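Local coordinates for protein transcriptional regulator, LYSR family (Neisseria meningitidis, PDB 4AB5) that probably regulates transcription of methionine biosynthesis genes as a MetR-like LysR family factor, this chain being its regulatory domain without the DNA-binding part, at residues B[8-13]-B[199-204]; B[51-56]-B[70-75]; B[90-95]-B[100-105]; B[146-151]-B[168-173]; B[179-184]-B[215-220]. All blocks are in the same frame, centred on the assembly; numbering follows the deposited sequence.

Interaction 1: B[8-13]-B[199-204]; sequences GELRIA and NNFCQI
Phe201, on helix 196-212, puts its ring against two aliphatic side chains of strand 8-13, Leu10 and Ile12. The first lies over a ring face: Leu10 CD2 is 4.1 Å from the centroid of the Phe201 ring and 27° off its normal, which fits a CH-pi contact. It sits toward the root of the ring, since the nearest pair is Leu10 CD2 to Phe201 CG at 3.7 Å. Ile12 takes the far end, with its CD1 3.7 Å from Phe201 CZ and its CG1 4.0 Å from Phe201 CE2. The ring reaches the strand because Phe201 CG is anti to its backbone N (chi1 -172°), extending straight out from the helix and spanning the gap between the CA atoms of Phe201 and Leu10, which are 9.2 Å apart. All three residues are buried and wholly apolar at the points of touch.

The other face of the strand is polar and turned more to solvent, with Glu9 exposed and Arg11 partly so. These two alternate with Leu10 and Ile12 and turn from the helix. Arg11 NE stands 3.7 Å from Glu9 OE1, a long ion pair in which the oxygen lies well out of the guanidinium plane, so it rests on charge and not on an N-H. Arg11 NE also has a salt bridge to Asp59.

In the alpha/beta subdomain, strand 8-13 runs parallel to both 37-42 and 60-63. Helix 20-33 adds to the apolar layer, bringing Leu23 to Ile12 and Phe201, and Phe30 edge-to-face with the Phe201 ring.

Interaction 2: B[51-56]-B[70-75]; sequences GLLLQH and NGISFQ
The flat group touching across this contact is the Asn70-Gly71 peptide, whose Asn70 O lies 3.9 Å from Leu54 CD2; the two segments stack no ring on one another, and the rest of the interface is aliphatic. It is a helix-end packing in the alpha/beta fold of the LysR substrate-binding domain, where the last turn of helix 50-54 meets the start of strand 72-86. The helix ends in a Schellman motif, marked by the positive phi of His56 (59°) and the bond from His56 N back to Leu53 O at 3.1 Å. Just before it, Gln55 N keeps a regular helical bond to Gly51 O at 3.0 Å.

Ile72 carries the contact from the strand side. Its side chain points at the helix and crosses those of Leu53 and Leu54 at about right angles, so that one CD1 methyl serves both leucines. On the buried flank, Ile72 CD1 is 3.8 Å from Leu53 CB, and Leu53 CD1 reaches back to Ile72 CG1 at 3.8 Å. Leu53 continues inward to Ala61 of strand 60-63 and Ala187 of strand 171-189, which places Ile72 at the margin of the sheet's apolar layer. Leu54 is the exposed partner. Its CB does not face the strand directly, yet with CG anti to the carbonyl carbon (chi1 -59°) the branch swings over, and Leu54 CD2 comes to 3.5 Å from Ile72 CD1.

Interaction 3: B[90-95]-B[100-105]; sequences HPLAAK and AEDFIG
Residues 91-94 make a 3-10 turn, and residues 100-105 keep helical phi/psi without the regular bonds; the two turns face each other with the CA atoms of Leu92 and Asp102 7.9 Å apart. Asp102 carries the contact, meeting an aliphatic partner with its CB and a charged one with its carboxylate. Lys95 approaches from the opposite direction, and Lys95 NZ donates to Asp102 OD2 at 2.8 Å, using the syn lone pair of that oxygen. A weak bond to Asp102 OD1 at 2.9 Å joins Lys95 NZ to the other oxygen, so one ammonium nitrogen bridges both, OD2 more firmly than OD1. A bend at chi3 (89°) directs the end of the lysine onto the carboxylate, with Lys95 CE 3.4 Å from Asp102 OD2. Beneath the charges, Leu92 CD2 packs on Asp102 CB at 3.8 Å.

Asp102 OD2 has a second partner, the backbone N of Thr99, which probably limits how far the carboxylate can rotate. Leu92 O accepts from Trp98 NE1, tying the first turn to the strand between the two. Two helical turns thus flank the short strand 97-98, which pairs parallel with strand 171-189 in the second half of this periplasmic-binding-protein-like domain.

Interaction 4: B[146-151]-B[168-173]; sequences LVASRR and GYVVHR
A Schellman motif closes helix 140-148 where it packs on the turn leading into strand 171-189, Ala148 against Tyr169 and Val147 against Val170. Arg150 is the C-prime residue, with positive phi (62°), and the two diagnostic bonds are Arg150 N to Val147 O at 2.9 Å and Arg151 N to Leu146 O at 2.9 Å. Gly168, which starts the partner segment, ends helix 158-166 by the same motif.

Across the contact, Ala148 lies against backbone: its CB is 3.3 Å from Tyr169 O, and its CA makes a CA-H...O contact with that oxygen at 3.6 Å, bent to 122° at the hydrogen. Ala148 CB also meets Tyr169 CB at 4.0 Å, although the phenol ring leads away, toward Ile144, Gln145 and Tyr164. Val147 and Val170 cross at about a right angle, touching CG1 to CG1 at 3.6 Å.

The helix end also borders the second subunit. There Ala148 and Tyr169 pack on Arg31 of that chain, Ser149 and Arg151 on its Leu39, and Ser149 OG has a weak bond to its Arg31 NH1. Such pairing of one lobe with the opposite lobe of its partner is typical of LysR regulatory-domain dimers.

Interaction 5: B[179-184]-B[215-220]; sequences GLQSKL and GLSELE
Lys183 NZ donates a weak hydrogen bond to Gln181 OE1 at 3.3 Å, within its own strand, and has Leu219 CD2 of the C-terminal segment as a van der Waals neighbour at 3.7 Å. A bend at chi4 (-79°) turns the ammonium group toward Gln181 OE1. The lysine's aliphatic part does most of the covering, crossing the leucine side chain at a slant, with Lys183 CG 3.8 Å from Leu219 CD2 and Lys183 CB 3.8 Å from Leu219 CD1.

Strand 171-189 here is one of the two long antiparallel strands that cross between the lobes, the hinge of periplasmic-binding-protein-like domains; its partner is strand 72-86. Segment 215-220 follows helix 196-212 and drapes over this pair. Ser217 has backbone bonding to Ala79 of strand 72-86, and Ser217 OG adds a weak bond to Ala79 O.

Across the contact the polar side chains are only near one another: Gln181 NE2 stands 3.6 Å from Ser217 OG, too long to count as a bond. Leu219 is the buried member, directed at the strand and extending to Tyr185. Its CD1 lies against the backbone of Leu184, 3.3 Å from Leu184 O and 3.6 Å from Leu184 N.

The five contacts fall into two lobes with the hinge between. Interactions 1 and 2, centres 14 Å apart, reach the same mixed sheet at its first-lobe end and touch where Arg11 NH1 meets His56 O at 2.9 Å. Interactions 3 and 4, centres 13 Å apart, lie beyond the chain's centre in the second lobe, joined by Arg173 NH2 to Ala93 O at 2.8 Å. Interactions 1 and 3 are about 40 Å apart between centres. Interaction 5 sits between, sharing strand 171-189 with interaction 4. Along the chain, 2, 3 and 4 follow in series inside the loop closed by interaction 1, whose segments alternate with those of interaction 5; the first lobe thus uses both ends of the domain, consistent with a hinged effector-binding fold.

Interaction 1: B[8-13]-B[199-204]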
# COMPACT_ATOMS: atom_id res chain seq x y z
N GLY B 8 9.40 26.56 -7.61
CA GLY B 8 9.93 25.45 -8.40
C GLY B 8 9.00 24.25 -8.48
O GLY B 8 7.82 24.34 -8.14
N GLU B 9 9.54 23.11 -8.94
CA GLU B 9 8.81 21.87 -9.12
C GLU B 9 9.64 20.69 -8.67
O GLU B 9 10.81 20.57 -9.07
CB GLU B 9 8.49 21.66 -10.61
CG GLU B 9 7.12 22.15 -11.06
CD GLU B 9 7.00 22.29 -12.56
OE1 GLU B 9 7.06 21.26 -13.27
OE2 GLU B 9 6.85 23.44 -13.04
N LEU B 10 9.03 19.81 -7.85
CA LEU B 10 9.68 18.58 -7.41
C LEU B 10 8.75 17.41 -7.72
O LEU B 10 7.90 17.05 -6.90
CB LEU B 10 10.13 18.66 -5.94
CG LEU B 10 10.77 17.42 -5.28
CD1 LEU B 10 11.80 16.72 -6.17
CD2 LEU B 10 11.40 17.79 -3.96
N ARG B 11 8.87 16.87 -8.95
CA ARG B 11 8.13 15.71 -9.44
C ARG B 11 9.03 14.51 -9.14
O ARG B 11 10.12 14.39 -9.71
CB ARG B 11 7.80 15.84 -10.94
CG ARG B 11 6.94 17.07 -11.30
CD ARG B 11 6.95 17.39 -12.78
NE ARG B 11 8.27 17.81 -13.27
CZ ARG B 11 8.60 17.92 -14.55
NH1 ARG B 11 7.71 17.67 -15.50
NH2 ARG B 11 9.83 18.28 -14.89
N ILE B 12 8.62 13.69 -8.16
CA ILE B 12 9.37 12.53 -7.69
C ILE B 12 9.00 11.27 -8.47
O ILE B 12 7.85 10.83 -8.42
CB ILE B 12 9.30 12.33 -6.15
CG1 ILE B 12 9.78 13.59 -5.38
CG2 ILE B 12 10.11 11.12 -5.72
CD1 ILE B 12 8.95 13.99 -4.24
N ALA B 13 9.97 10.69 -9.19
CA ALA B 13 9.80 9.45 -9.94
C ALA B 13 10.31 8.29 -9.07
O ALA B 13 11.46 8.30 -8.63
CB ALA B 13 10.56 9.52 -11.26
N ASN B 199 18.52 19.24 -3.27
CA ASN B 199 19.56 18.83 -2.35
C ASN B 199 19.01 18.69 -0.93
O ASN B 199 19.35 17.72 -0.25
CB ASN B 199 20.74 19.81 -2.39
CG ASN B 199 22.06 19.15 -2.62
OD1 ASN B 199 22.92 19.15 -1.74
ND2 ASN B 199 22.20 18.43 -3.72
N ASN B 200 18.14 19.63 -0.51
CA ASN B 200 17.53 19.61 0.81
C ASN B 200 16.52 18.46 0.95
O ASN B 200 16.39 17.92 2.05
CB ASN B 200 16.96 20.97 1.18
CG ASN B 200 16.43 21.04 2.58
OD1 ASN B 200 17.13 20.84 3.58
ND2 ASN B 200 15.14 21.23 2.66
N PHE B 201 15.85 18.05 -0.15
CA PHE B 201 14.93 16.91 -0.10
C PHE B 201 15.70 15.62 0.20
O PHE B 201 15.21 14.77 0.94
CB PHE B 201 14.10 16.77 -1.38
CG PHE B 201 13.01 15.72 -1.29
CD1 PHE B 201 11.99 15.84 -0.36
CD2 PHE B 201 13.01 14.63 -2.15
CE1 PHE B 201 10.98 14.87 -0.28
CE2 PHE B 201 12.00 13.66 -2.07
CZ PHE B 201 11.00 13.78 -1.13
N CYS B 202 16.91 15.49 -0.36
CA CYS B 202 17.78 14.33 -0.15
C CYS B 202 18.33 14.28 1.26
O CYS B 202 18.40 13.20 1.85
CB CYS B 202 18.90 14.29 -1.18
SG CYS B 202 18.30 14.26 -2.88
N GLN B 203 18.67 15.46 1.84
CA GLN B 203 19.14 15.50 3.23
C GLN B 203 18.02 15.20 4.23
O GLN B 203 18.30 14.62 5.27
CB GLN B 203 20.00 16.72 3.57
CG GLN B 203 19.31 18.07 3.57
CD GLN B 203 20.29 19.21 3.78
OE1 GLN B 203 20.97 19.30 4.81
NE2 GLN B 203 20.37 20.11 2.81
N ILE B 204 16.75 15.51 3.86
CA ILE B 204 15.55 15.21 4.65
C ILE B 204 15.35 13.69 4.66
O ILE B 204 15.17 13.12 5.73
CB ILE B 204 14.30 16.00 4.16
CG1 ILE B 204 14.37 17.50 4.59
CG2 ILE B 204 12.97 15.37 4.63
CD1 ILE B 204 13.41 18.48 3.79

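Interaction 2: B[51-56]-B[70-75]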
# COMPACT_ATOMS: atom_id res chain seq x y z
N GLY B 51 15.04 7.75 -17.08
CA GLY B 51 14.56 8.19 -18.39
C GLY B 51 13.66 9.40 -18.30
O GLY B 51 13.80 10.33 -19.09
N LEU B 52 12.77 9.42 -17.29
CA LEU B 52 11.82 10.51 -17.03
C LEU B 52 12.54 11.83 -16.76
O LEU B 52 12.03 12.88 -17.15
CB LEU B 52 10.90 10.17 -15.87
CG LEU B 52 9.76 9.16 -16.07
CD1 LEU B 52 9.24 8.75 -14.75
CD2 LEU B 52 8.59 9.69 -16.92
N LEU B 53 13.73 11.78 -16.11
CA LEU B 53 14.57 12.95 -15.81
C LEU B 53 15.10 13.56 -17.11
O LEU B 53 14.98 14.77 -17.31
CB LEU B 53 15.77 12.60 -14.90
CG LEU B 53 15.48 12.04 -13.51
CD1 LEU B 53 16.74 11.51 -12.88
CD2 LEU B 53 14.89 13.10 -12.62
N LEU B 54 15.65 12.71 -18.00
CA LEU B 54 16.17 13.10 -19.31
C LEU B 54 15.04 13.71 -20.14
O LEU B 54 15.26 14.71 -20.81
CB LEU B 54 16.75 11.87 -20.04
CG LEU B 54 17.89 11.10 -19.37
CD1 LEU B 54 18.08 9.74 -20.02
CD2 LEU B 54 19.19 11.86 -19.44
N GLN B 55 13.83 13.13 -20.02
CA GLN B 55 12.64 13.57 -20.74
C GLN B 55 11.92 14.78 -20.12
O GLN B 55 10.90 15.20 -20.65
CB GLN B 55 11.68 12.38 -20.92
CG GLN B 55 12.15 11.38 -21.96
CD GLN B 55 11.32 10.12 -21.98
OE1 GLN B 55 10.34 9.97 -21.25
NE2 GLN B 55 11.71 9.19 -22.82
N HIS B 56 12.46 15.34 -19.01
CA HIS B 56 11.89 16.48 -18.26
C HIS B 56 10.47 16.21 -17.74
O HIS B 56 9.67 17.12 -17.52
CB HIS B 56 12.00 17.80 -19.05
CG HIS B 56 13.40 18.31 -19.17
ND1 HIS B 56 13.82 19.41 -18.46
CD2 HIS B 56 14.43 17.85 -19.91
CE1 HIS B 56 15.09 19.59 -18.79
NE2 HIS B 56 15.50 18.67 -19.66
N ASN B 70 25.26 10.17 -18.54
CA ASN B 70 25.43 11.55 -18.97
C ASN B 70 24.13 12.35 -18.81
O ASN B 70 23.05 11.87 -19.15
CB ASN B 70 25.93 11.59 -20.40
CG ASN B 70 26.41 12.94 -20.82
OD1 ASN B 70 25.85 13.57 -21.71
ND2 ASN B 70 27.46 13.43 -20.16
N GLY B 71 24.26 13.56 -18.26
CA GLY B 71 23.14 14.45 -18.01
C GLY B 71 22.39 14.10 -16.73
O GLY B 71 21.31 14.63 -16.48
N ILE B 72 22.97 13.21 -15.92
CA ILE B 72 22.40 12.75 -14.66
C ILE B 72 23.45 12.64 -13.55
O ILE B 72 24.54 12.10 -13.77
CB ILE B 72 21.48 11.49 -14.86
CG1 ILE B 72 20.01 11.91 -14.77
CG2 ILE B 72 21.75 10.38 -13.87
CD1 ILE B 72 19.26 11.65 -15.92
N SER B 73 23.12 13.20 -12.37
CA SER B 73 23.95 13.15 -11.16
C SER B 73 23.27 12.36 -10.05
O SER B 73 22.06 12.46 -9.85
CB SER B 73 24.32 14.55 -10.68
OG SER B 73 24.97 15.27 -11.72
N PHE B 74 24.06 11.53 -9.37
CA PHE B 74 23.59 10.66 -8.29
C PHE B 74 24.02 11.15 -6.95
O PHE B 74 25.14 11.65 -6.78
CB PHE B 74 24.08 9.22 -8.50
CG PHE B 74 23.48 8.57 -9.71
CD1 PHE B 74 22.22 7.99 -9.66
CD2 PHE B 74 24.17 8.55 -10.92
CE1 PHE B 74 21.66 7.40 -10.80
CE2 PHE B 74 23.62 7.96 -12.05
CZ PHE B 74 22.37 7.38 -11.99
N GLN B 75 23.13 10.96 -5.97
CA GLN B 75 23.35 11.33 -4.59
C GLN B 75 23.03 10.11 -3.73
O GLN B 75 21.89 9.62 -3.78
CB GLN B 75 22.45 12.52 -4.22
CG GLN B 75 22.91 13.27 -2.98
CD GLN B 75 22.24 14.62 -2.79
OE1 GLN B 75 22.46 15.29 -1.79
NE2 GLN B 75 21.23 14.94 -3.60

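Interaction 3: B[90-95]-B[100-105]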
# COMPACT_ATOMS: atom_id res chain seq x y z
N HIS B 90 7.52 -23.02 9.07
CA HIS B 90 8.19 -23.32 7.79
C HIS B 90 9.55 -24.03 7.93
O HIS B 90 10.36 -23.60 8.75
CB HIS B 90 8.34 -22.02 6.96
CG HIS B 90 8.63 -22.25 5.50
ND1 HIS B 90 7.66 -22.05 4.53
CD2 HIS B 90 9.77 -22.67 4.89
CE1 HIS B 90 8.23 -22.37 3.38
NE2 HIS B 90 9.49 -22.75 3.55
N PRO B 91 9.82 -25.09 7.11
CA PRO B 91 11.13 -25.77 7.17
C PRO B 91 12.37 -24.88 7.05
O PRO B 91 13.39 -25.17 7.68
CB PRO B 91 11.05 -26.76 6.00
CG PRO B 91 9.59 -27.04 5.87
CD PRO B 91 8.94 -25.73 6.12
N LEU B 92 12.28 -23.78 6.27
CA LEU B 92 13.39 -22.84 6.07
C LEU B 92 13.82 -22.07 7.32
O LEU B 92 14.92 -21.52 7.33
CB LEU B 92 13.14 -21.88 4.89
CG LEU B 92 13.21 -22.47 3.49
CD1 LEU B 92 12.66 -21.48 2.48
CD2 LEU B 92 14.64 -22.87 3.11
N ALA B 93 12.98 -22.07 8.37
CA ALA B 93 13.32 -21.42 9.64
C ALA B 93 14.46 -22.18 10.33
O ALA B 93 15.17 -21.60 11.16
CB ALA B 93 12.09 -21.36 10.55
N ALA B 94 14.67 -23.45 9.95
CA ALA B 94 15.74 -24.31 10.45
C ALA B 94 17.13 -23.88 9.94
O ALA B 94 18.13 -24.21 10.58
CB ALA B 94 15.47 -25.75 10.06
N LYS B 95 17.19 -23.18 8.79
CA LYS B 95 18.42 -22.69 8.20
C LYS B 95 18.65 -21.24 8.60
O LYS B 95 17.75 -20.41 8.45
CB LYS B 95 18.37 -22.79 6.66
CG LYS B 95 18.38 -24.20 6.11
CD LYS B 95 18.72 -24.25 4.61
CE LYS B 95 20.20 -24.37 4.35
NZ LYS B 95 20.51 -24.59 2.92
N ALA B 100 20.78 -19.61 -2.71
CA ALA B 100 19.93 -19.41 -3.90
C ALA B 100 19.07 -20.67 -4.18
O ALA B 100 17.88 -20.55 -4.47
CB ALA B 100 20.79 -19.08 -5.11
N GLU B 101 19.67 -21.87 -4.00
CA GLU B 101 19.06 -23.19 -4.18
C GLU B 101 17.89 -23.48 -3.21
O GLU B 101 17.04 -24.30 -3.53
CB GLU B 101 20.12 -24.30 -4.06
CG GLU B 101 21.07 -24.39 -5.26
CD GLU B 101 22.18 -23.36 -5.39
OE1 GLU B 101 22.42 -22.59 -4.42
OE2 GLU B 101 22.82 -23.32 -6.47
N ASP B 102 17.84 -22.79 -2.04
CA ASP B 102 16.77 -22.96 -1.04
C ASP B 102 15.43 -22.37 -1.50
O ASP B 102 14.39 -22.70 -0.93
CB ASP B 102 17.19 -22.40 0.34
CG ASP B 102 18.32 -23.15 1.02
OD1 ASP B 102 18.34 -24.40 0.94
OD2 ASP B 102 19.15 -22.50 1.69
N PHE B 103 15.47 -21.51 -2.53
CA PHE B 103 14.32 -20.85 -3.15
C PHE B 103 13.66 -21.72 -4.23
O PHE B 103 12.51 -21.47 -4.57
CB PHE B 103 14.75 -19.50 -3.75
CG PHE B 103 15.22 -18.47 -2.75
CD1 PHE B 103 16.55 -18.43 -2.34
CD2 PHE B 103 14.34 -17.53 -2.22
CE1 PHE B 103 16.98 -17.48 -1.41
CE2 PHE B 103 14.77 -16.58 -1.29
CZ PHE B 103 16.09 -16.56 -0.90
N ILE B 104 14.38 -22.75 -4.77
CA ILE B 104 13.92 -23.65 -5.84
C ILE B 104 12.47 -24.16 -5.75
O ILE B 104 11.68 -23.94 -6.67
CB ILE B 104 14.97 -24.74 -6.24
CG1 ILE B 104 16.18 -24.10 -6.95
CG2 ILE B 104 14.35 -25.86 -7.12
CD1 ILE B 104 17.41 -24.97 -7.09
N GLY B 105 12.12 -24.82 -4.66
CA GLY B 105 10.78 -25.37 -4.49
C GLY B 105 9.68 -24.39 -4.09
O GLY B 105 8.55 -24.51 -4.55

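Interaction 4: B[146-151]-B[168-173]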
# COMPACT_ATOMS: atom_id res chain seq x y z
N LEU B 146 0.42 -13.47 4.07
CA LEU B 146 0.53 -14.60 3.15
C LEU B 146 1.73 -15.48 3.55
O LEU B 146 1.61 -16.71 3.59
CB LEU B 146 0.67 -14.12 1.70
CG LEU B 146 -0.60 -13.63 1.01
CD1 LEU B 146 -0.26 -13.03 -0.33
CD2 LEU B 146 -1.61 -14.74 0.84
N VAL B 147 2.87 -14.84 3.91
CA VAL B 147 4.07 -15.53 4.38
C VAL B 147 3.75 -16.28 5.70
O VAL B 147 4.01 -17.48 5.80
CB VAL B 147 5.31 -14.58 4.48
CG1 VAL B 147 6.50 -15.29 5.11
CG2 VAL B 147 5.71 -14.04 3.11
N ALA B 148 3.11 -15.58 6.66
CA ALA B 148 2.70 -16.10 7.98
C ALA B 148 1.74 -17.29 7.90
O ALA B 148 1.74 -18.15 8.79
CB ALA B 148 2.08 -14.99 8.81
N SER B 149 0.92 -17.34 6.83
CA SER B 149 -0.07 -18.40 6.58
C SER B 149 0.55 -19.56 5.77
O SER B 149 -0.17 -20.46 5.32
CB SER B 149 -1.28 -17.82 5.85
OG SER B 149 -1.85 -16.75 6.59
N ARG B 150 1.90 -19.53 5.60
CA ARG B 150 2.72 -20.52 4.87
C ARG B 150 2.36 -20.60 3.38
O ARG B 150 2.52 -21.65 2.76
CB ARG B 150 2.73 -21.90 5.57
CG ARG B 150 3.62 -21.95 6.81
CD ARG B 150 3.76 -23.34 7.39
NE ARG B 150 4.55 -24.23 6.52
CZ ARG B 150 4.91 -25.47 6.84
NH1 ARG B 150 4.58 -25.99 8.01
NH2 ARG B 150 5.61 -26.20 5.98
N ARG B 151 1.91 -19.47 2.80
CA ARG B 151 1.52 -19.37 1.39
C ARG B 151 2.72 -19.16 0.46
O ARG B 151 2.58 -19.21 -0.77
CB ARG B 151 0.43 -18.30 1.18
CG ARG B 151 -0.94 -18.72 1.71
CD ARG B 151 -1.51 -19.82 0.84
NE ARG B 151 -2.72 -20.42 1.39
CZ ARG B 151 -2.74 -21.59 2.01
NH1 ARG B 151 -1.63 -22.29 2.17
NH2 ARG B 151 -3.89 -22.07 2.48
N GLY B 168 5.06 -11.86 15.99
CA GLY B 168 5.25 -13.29 15.79
C GLY B 168 4.77 -13.86 14.47
O GLY B 168 4.74 -15.09 14.30
N TYR B 169 4.41 -12.98 13.51
CA TYR B 169 3.92 -13.39 12.19
C TYR B 169 4.97 -14.17 11.39
O TYR B 169 4.67 -15.21 10.81
CB TYR B 169 3.45 -12.17 11.36
CG TYR B 169 2.35 -11.32 11.96
CD1 TYR B 169 1.36 -11.89 12.75
CD2 TYR B 169 2.24 -9.97 11.66
CE1 TYR B 169 0.32 -11.13 13.28
CE2 TYR B 169 1.20 -9.20 12.16
CZ TYR B 169 0.24 -9.78 12.97
OH TYR B 169 -0.79 -9.03 13.49
N VAL B 170 6.19 -13.63 11.33
CA VAL B 170 7.28 -14.19 10.54
C VAL B 170 8.59 -14.24 11.33
O VAL B 170 8.69 -13.67 12.42
CB VAL B 170 7.47 -13.38 9.21
CG1 VAL B 170 6.27 -13.51 8.27
CG2 VAL B 170 7.79 -11.90 9.47
N VAL B 171 9.59 -14.92 10.76
CA VAL B 171 10.96 -14.99 11.27
C VAL B 171 11.81 -14.50 10.11
O VAL B 171 11.38 -14.59 8.96
CB VAL B 171 11.40 -16.38 11.81
CG1 VAL B 171 10.59 -16.78 13.04
CG2 VAL B 171 11.33 -17.47 10.75
N HIS B 172 12.98 -13.92 10.40
CA HIS B 172 13.83 -13.42 9.33
C HIS B 172 15.12 -14.19 9.26
O HIS B 172 15.64 -14.64 10.29
CB HIS B 172 14.03 -11.90 9.38
CG HIS B 172 15.00 -11.43 10.42
ND1 HIS B 172 16.26 -10.96 10.07
CD2 HIS B 172 14.86 -11.35 11.76
CE1 HIS B 172 16.85 -10.63 11.21
NE2 HIS B 172 16.04 -10.83 12.25
N ARG B 173 15.62 -14.40 8.03
CA ARG B 173 16.85 -15.15 7.77
C ARG B 173 17.71 -14.45 6.74
O ARG B 173 17.21 -13.75 5.86
CB ARG B 173 16.55 -16.60 7.31
CG ARG B 173 15.76 -17.45 8.31
CD ARG B 173 16.55 -17.74 9.56
NE ARG B 173 15.86 -18.65 10.47
CZ ARG B 173 15.17 -18.26 11.53
NH1 ARG B 173 15.03 -16.97 11.81
NH2 ARG B 173 14.60 -19.16 12.33

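Interaction 5: B[179-184]-B[215-220]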
# COMPACT_ATOMS: atom_id res chain seq x y z
N GLY B 179 25.19 -12.19 2.21
CA GLY B 179 24.01 -11.39 2.50
C GLY B 179 23.50 -10.69 1.25
O GLY B 179 24.12 -10.78 0.19
N LEU B 180 22.36 -9.98 1.37
CA LEU B 180 21.77 -9.25 0.25
C LEU B 180 21.53 -7.79 0.65
O LEU B 180 20.70 -7.51 1.51
CB LEU B 180 20.47 -9.93 -0.20
CG LEU B 180 19.84 -9.56 -1.54
CD1 LEU B 180 20.82 -9.39 -2.68
CD2 LEU B 180 18.71 -10.44 -1.78
N GLN B 181 22.28 -6.88 0.05
CA GLN B 181 22.20 -5.47 0.37
C GLN B 181 21.60 -4.66 -0.77
O GLN B 181 21.97 -4.85 -1.92
CB GLN B 181 23.60 -4.94 0.74
CG GLN B 181 23.59 -3.57 1.42
CD GLN B 181 24.94 -2.89 1.47
OE1 GLN B 181 25.65 -2.74 0.47
NE2 GLN B 181 25.30 -2.41 2.65
N SER B 182 20.68 -3.74 -0.44
CA SER B 182 20.10 -2.79 -1.39
C SER B 182 20.79 -1.45 -1.17
O SER B 182 21.08 -1.09 -0.03
CB SER B 182 18.60 -2.62 -1.16
OG SER B 182 17.90 -3.73 -1.69
N LYS B 183 21.07 -0.74 -2.27
CA LYS B 183 21.71 0.57 -2.23
C LYS B 183 20.75 1.61 -2.82
O LYS B 183 20.31 1.45 -3.95
CB LYS B 183 23.05 0.53 -2.98
CG LYS B 183 24.12 -0.31 -2.29
CD LYS B 183 25.35 -0.45 -3.17
CE LYS B 183 26.42 -1.31 -2.55
NZ LYS B 183 27.22 -0.56 -1.53
N LEU B 184 20.40 2.65 -2.05
CA LEU B 184 19.47 3.66 -2.53
C LEU B 184 20.09 4.99 -2.85
O LEU B 184 20.91 5.50 -2.09
CB LEU B 184 18.23 3.80 -1.64
CG LEU B 184 17.06 2.93 -2.08
CD1 LEU B 184 17.23 1.49 -1.63
CD2 LEU B 184 15.79 3.45 -1.56
N GLY B 215 19.14 -0.60 10.98
CA GLY B 215 19.98 -1.37 10.06
C GLY B 215 20.43 -0.66 8.80
O GLY B 215 20.87 -1.31 7.84
N LEU B 216 20.32 0.67 8.78
CA LEU B 216 20.77 1.45 7.64
C LEU B 216 22.27 1.71 7.74
O LEU B 216 22.81 1.82 8.84
CB LEU B 216 20.02 2.78 7.56
CG LEU B 216 18.67 2.84 6.84
CD1 LEU B 216 18.26 4.24 6.67
CD2 LEU B 216 18.61 2.07 5.58
N SER B 217 22.93 1.77 6.59
CA SER B 217 24.37 2.05 6.54
C SER B 217 24.63 3.10 5.49
O SER B 217 23.89 3.19 4.51
CB SER B 217 25.17 0.78 6.25
OG SER B 217 24.73 0.12 5.08
N GLU B 218 25.67 3.92 5.73
CA GLU B 218 26.09 5.00 4.84
C GLU B 218 26.50 4.44 3.49
O GLU B 218 27.13 3.38 3.43
CB GLU B 218 27.28 5.77 5.43
CG GLU B 218 27.02 6.43 6.77
CD GLU B 218 28.17 7.24 7.33
OE1 GLU B 218 29.34 6.79 7.23
OE2 GLU B 218 27.90 8.31 7.92
N LEU B 219 26.16 5.16 2.43
CA LEU B 219 26.54 4.81 1.07
C LEU B 219 27.61 5.76 0.58
O LEU B 219 27.56 6.97 0.87
CB LEU B 219 25.34 4.90 0.13
CG LEU B 219 24.79 3.61 -0.46
CD1 LEU B 219 23.69 3.91 -1.42
CD2 LEU B 219 25.87 2.82 -1.18
N GLU B 220 28.51 5.25 -0.25
CA GLU B 220 29.58 6.05 -0.85
C GLU B 220 29.64 5.85 -2.38
O GLU B 220 29.25 4.78 -2.85
CB GLU B 220 30.92 5.76 -0.15
CG GLU B 220 31.11 6.61 1.10
CD GLU B 220 32.18 6.15 2.06
OE1 GLU B 220 33.36 6.04 1.64
OE2 GLU B 220 31.85 5.94 3.25